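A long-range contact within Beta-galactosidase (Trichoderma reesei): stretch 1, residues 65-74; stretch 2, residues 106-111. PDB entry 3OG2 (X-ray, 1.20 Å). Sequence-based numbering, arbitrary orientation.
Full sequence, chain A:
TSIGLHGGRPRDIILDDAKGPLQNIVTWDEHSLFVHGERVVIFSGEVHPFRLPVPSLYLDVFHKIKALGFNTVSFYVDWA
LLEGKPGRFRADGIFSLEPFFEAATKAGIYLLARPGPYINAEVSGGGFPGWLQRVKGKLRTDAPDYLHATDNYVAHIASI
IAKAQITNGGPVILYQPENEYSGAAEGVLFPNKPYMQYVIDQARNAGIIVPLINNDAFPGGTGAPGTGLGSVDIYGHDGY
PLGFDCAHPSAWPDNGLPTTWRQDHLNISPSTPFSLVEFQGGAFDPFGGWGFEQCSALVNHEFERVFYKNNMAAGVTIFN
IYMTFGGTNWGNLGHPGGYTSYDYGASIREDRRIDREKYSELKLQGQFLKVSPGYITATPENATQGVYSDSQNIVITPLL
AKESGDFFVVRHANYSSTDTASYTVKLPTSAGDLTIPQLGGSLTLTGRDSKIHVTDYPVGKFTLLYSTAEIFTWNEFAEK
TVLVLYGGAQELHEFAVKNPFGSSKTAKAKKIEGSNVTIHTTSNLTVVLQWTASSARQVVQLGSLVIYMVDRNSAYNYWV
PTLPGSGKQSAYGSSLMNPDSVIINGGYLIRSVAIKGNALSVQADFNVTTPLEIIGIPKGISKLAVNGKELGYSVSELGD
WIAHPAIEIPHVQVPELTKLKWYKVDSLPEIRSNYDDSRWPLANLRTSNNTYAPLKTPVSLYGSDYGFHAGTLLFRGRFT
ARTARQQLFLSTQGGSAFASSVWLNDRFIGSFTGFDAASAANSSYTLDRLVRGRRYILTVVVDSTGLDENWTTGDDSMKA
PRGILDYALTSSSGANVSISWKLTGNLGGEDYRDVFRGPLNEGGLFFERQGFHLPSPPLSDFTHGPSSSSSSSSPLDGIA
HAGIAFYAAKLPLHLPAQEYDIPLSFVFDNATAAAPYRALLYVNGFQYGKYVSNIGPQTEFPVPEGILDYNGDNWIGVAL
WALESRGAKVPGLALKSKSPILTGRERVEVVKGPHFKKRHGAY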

# COMPACT_ATOMS: atom_id res chain seq x y z
N ILE A 65 -10.05 -0.18 -6.72
CA ILE A 65 -10.15 1.14 -6.07
C ILE A 65 -11.29 1.95 -6.67
O ILE A 65 -12.05 2.58 -5.94
N LYS A 66 -11.45 1.93 -7.98
CA LYS A 66 -12.58 2.64 -8.61
C LYS A 66 -13.91 2.14 -8.05
O LYS A 66 -14.84 2.91 -7.85
N ALA A 67 -14.00 0.83 -7.80
CA ALA A 67 -15.27 0.31 -7.31
C ALA A 67 -15.58 0.79 -5.91
O ALA A 67 -16.76 0.71 -5.48
N LEU A 68 -14.63 1.25 -5.12
CA LEU A 68 -14.89 1.86 -3.82
C LEU A 68 -15.64 3.20 -3.95
O LEU A 68 -16.12 3.76 -2.97
N GLY A 69 -15.69 3.77 -5.15
CA GLY A 69 -16.19 5.12 -5.34
C GLY A 69 -15.07 6.13 -5.34
O GLY A 69 -15.33 7.33 -5.39
N PHE A 70 -13.81 5.65 -5.27
CA PHE A 70 -12.67 6.60 -5.33
C PHE A 70 -12.50 7.12 -6.76
O PHE A 70 -12.89 6.45 -7.71
N ASN A 71 -11.86 8.31 -6.85
CA ASN A 71 -11.60 8.87 -8.19
C ASN A 71 -10.12 9.03 -8.46
O ASN A 71 -9.76 9.38 -9.60
N THR A 72 -9.27 8.72 -7.47
CA THR A 72 -7.84 9.08 -7.54
C THR A 72 -7.01 8.00 -6.88
O THR A 72 -7.47 7.31 -5.97
N VAL A 73 -5.79 7.89 -7.36
CA VAL A 73 -4.75 7.11 -6.72
C VAL A 73 -3.55 8.04 -6.52
O VAL A 73 -3.20 8.82 -7.41
N SER A 74 -2.93 7.87 -5.35
CA SER A 74 -1.68 8.54 -5.03
C SER A 74 -0.54 7.55 -5.06
O SER A 74 -0.70 6.45 -4.56
N LYS A 106 -7.43 3.83 -18.31
CA LYS A 106 -8.41 2.80 -18.65
C LYS A 106 -9.45 2.58 -17.56
O LYS A 106 -10.58 2.23 -17.89
N ALA A 107 -9.05 2.81 -16.31
CA ALA A 107 -9.97 2.63 -15.18
C ALA A 107 -10.78 3.86 -14.91
O ALA A 107 -11.73 3.81 -14.15
N GLY A 108 -10.39 5.01 -15.46
CA GLY A 108 -11.04 6.26 -15.15
C GLY A 108 -10.62 6.80 -13.78
O GLY A 108 -11.49 7.31 -13.05
N ILE A 109 -9.36 6.74 -13.46
CA ILE A 109 -8.77 7.20 -12.20
C ILE A 109 -7.77 8.30 -12.50
O ILE A 109 -6.99 8.19 -13.46
N TYR A 110 -7.80 9.36 -11.68
CA TYR A 110 -6.78 10.41 -11.76
C TYR A 110 -5.65 10.08 -10.77
O TYR A 110 -5.82 9.21 -9.90
N LEU A 111 -4.51 10.77 -10.92
CA LEU A 111 -3.35 10.45 -10.09
C LEU A 111 -2.75 11.67 -9.43
O LEU A 111 -2.63 12.76 -10.03

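What holds the two backbones in register? Each stretch leaves a helix and enters a strand, and the strands run parallel, Thr 72 beside Tyr 110 and Val 73 beside Leu 111. Two backbone hydrogen bonds tie them together. Tyr 110 N donates to Asn 71 O at 2.9 Å in an almost straight line, with an angle of 171° at the hydrogen, and Val 73 N donates to Tyr 110 O, also at 2.9 Å. Tyr 110 thus uses both its amide and its carbonyl on stretch 1, reaching the residues before and after Thr 72. Between these bonds, Thr 72 CA lies 3.1 Å from Tyr 110 O, a CA-H...O contact; Leu 111 CA makes another to Val 73 O, again at 3.1 Å.

Where does the charged end of Lys 66 find a partner? Its CA-to-CB bond points toward stretch 2, and the chain, t at chi1, p at chi2 and t at chi3 and chi4, carries the amine to the backbone just past the other helix. There Lys 66 NZ donates to Gly 108 O at 2.8 Å. The methylenes are used as well: Lys 66 CD packs 3.7 Å from Ile 109 CD1, so the aliphatic part of the lysine meets an apolar side chain while its tip meets a carbonyl. Gly 108, with positive phi in a Schellman motif, has no side chain here; an ideal CB would lie 3.4 Å from Lys 66 NZ.

How are the other acceptors around this junction satisfied? A single water bridges the stretches, donating to Gly 108 O at 2.7 Å and to Asn 71 O at 3.2 Å. Gly 108 O therefore receives both the lysine amine and the water, and Asn 71 O receives both the water and the amide of Tyr 110. The side chain of Asn 71, p at chi1, looks to its own neighbourhood: Asn 71 OD1 accepts from Thr 72 OG1 at 2.9 Å, OD1 has another partner and ND2 is also hydrogen-bonded elsewhere in the structure. Thr 72, in rotamer m, shares a face of the sheet with Tyr 110, its OG1 4.1 Å from Tyr 110 CB, but the end of the tyrosine leads away from stretch 1.

Which side chains fill the apolar part of the contact? Ile 109, m at both chi angles, has the largest area covered by the other stretch. Its CB leaves sideways, yet the end of the chain comes nearer, and Ile 109 CD1 reaches within 3.7 Å of Phe 70 O. Its other branch meets Val 73, with Ile 109 CG2 3.8 Å from Val 73 CG2. Val 73, in rotamer t, also packs against Leu 111 on the sheet face they share: Val 73 CB is 3.7 Å from Leu 111 CD2. The end of Leu 111, m then t, comes nearer to stretch 1. Val 73 thus has apolar contacts with both Ile 109 and Leu 111.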

# COMPACT_ATOMS: atom_id res chain seq x y z
CB ILE A 65 -8.80 1.83 -6.21
CG1 ILE A 65 -7.80 1.06 -5.33
CG2 ILE A 65 -8.90 3.32 -5.85
CD1 ILE A 65 -6.38 1.58 -5.40
CB LYS A 66 -12.50 2.44 -10.12
CG LYS A 66 -13.58 3.13 -10.91
CD LYS A 66 -13.32 4.62 -11.09
CE LYS A 66 -14.39 5.17 -12.07
NZ LYS A 66 -14.13 6.62 -12.24
CB ALA A 67 -15.21 -1.23 -7.37
CB LEU A 68 -13.59 2.19 -3.09
CG LEU A 68 -12.73 1.00 -2.67
CD1 LEU A 68 -11.36 1.47 -2.20
CD2 LEU A 68 -13.43 0.24 -1.53
CB PHE A 70 -11.41 5.87 -4.93
CG PHE A 70 -11.28 5.64 -3.40
CD1 PHE A 70 -12.37 5.71 -2.53
CD2 PHE A 70 -10.01 5.36 -2.91
CE1 PHE A 70 -12.15 5.49 -1.18
CE2 PHE A 70 -9.78 5.16 -1.52
CZ PHE A 70 -10.88 5.21 -0.66
CB ASN A 71 -12.32 10.21 -8.40
CG ASN A 71 -12.18 11.11 -7.20
OD1 ASN A 71 -11.15 11.16 -6.53
ND2 ASN A 71 -13.28 11.80 -6.90
CB THR A 72 -7.65 10.44 -6.87
OG1 THR A 72 -8.47 11.44 -7.50
CG2 THR A 72 -6.22 10.94 -6.91
CB VAL A 73 -4.39 5.87 -7.57
CG1 VAL A 73 -3.01 5.29 -7.24
CG2 VAL A 73 -5.49 4.82 -7.29
CB SER A 74 -1.86 9.13 -3.61
OG SER A 74 -0.64 9.67 -3.12
CB LYS A 106 -7.64 1.48 -18.92
CG LYS A 106 -8.54 0.42 -19.59
CD LYS A 106 -7.71 -0.70 -20.25
CE LYS A 106 -8.67 -1.70 -20.90
NZ LYS A 106 -10.01 -1.81 -20.22
CB ALA A 107 -9.20 2.27 -13.92
CB ILE A 109 -8.09 5.98 -11.50
CG1 ILE A 109 -9.17 5.03 -11.00
CG2 ILE A 109 -7.06 6.38 -10.43
CD1 ILE A 109 -9.96 5.58 -9.83
CB TYR A 110 -7.40 11.77 -11.46
CG TYR A 110 -8.35 12.23 -12.54
CD1 TYR A 110 -7.85 12.48 -13.81
CD2 TYR A 110 -9.69 12.45 -12.28
CE1 TYR A 110 -8.69 12.93 -14.86
CE2 TYR A 110 -10.52 12.90 -13.30
CZ TYR A 110 -10.02 13.14 -14.55
OH TYR A 110 -10.89 13.57 -15.57
CB LEU A 111 -2.25 9.82 -10.97
CG LEU A 111 -2.60 8.45 -11.59
CD1 LEU A 111 -1.46 8.02 -12.53
CD2 LEU A 111 -2.90 7.40 -10.56
O HOH W 1 -12.20 9.51 -11.59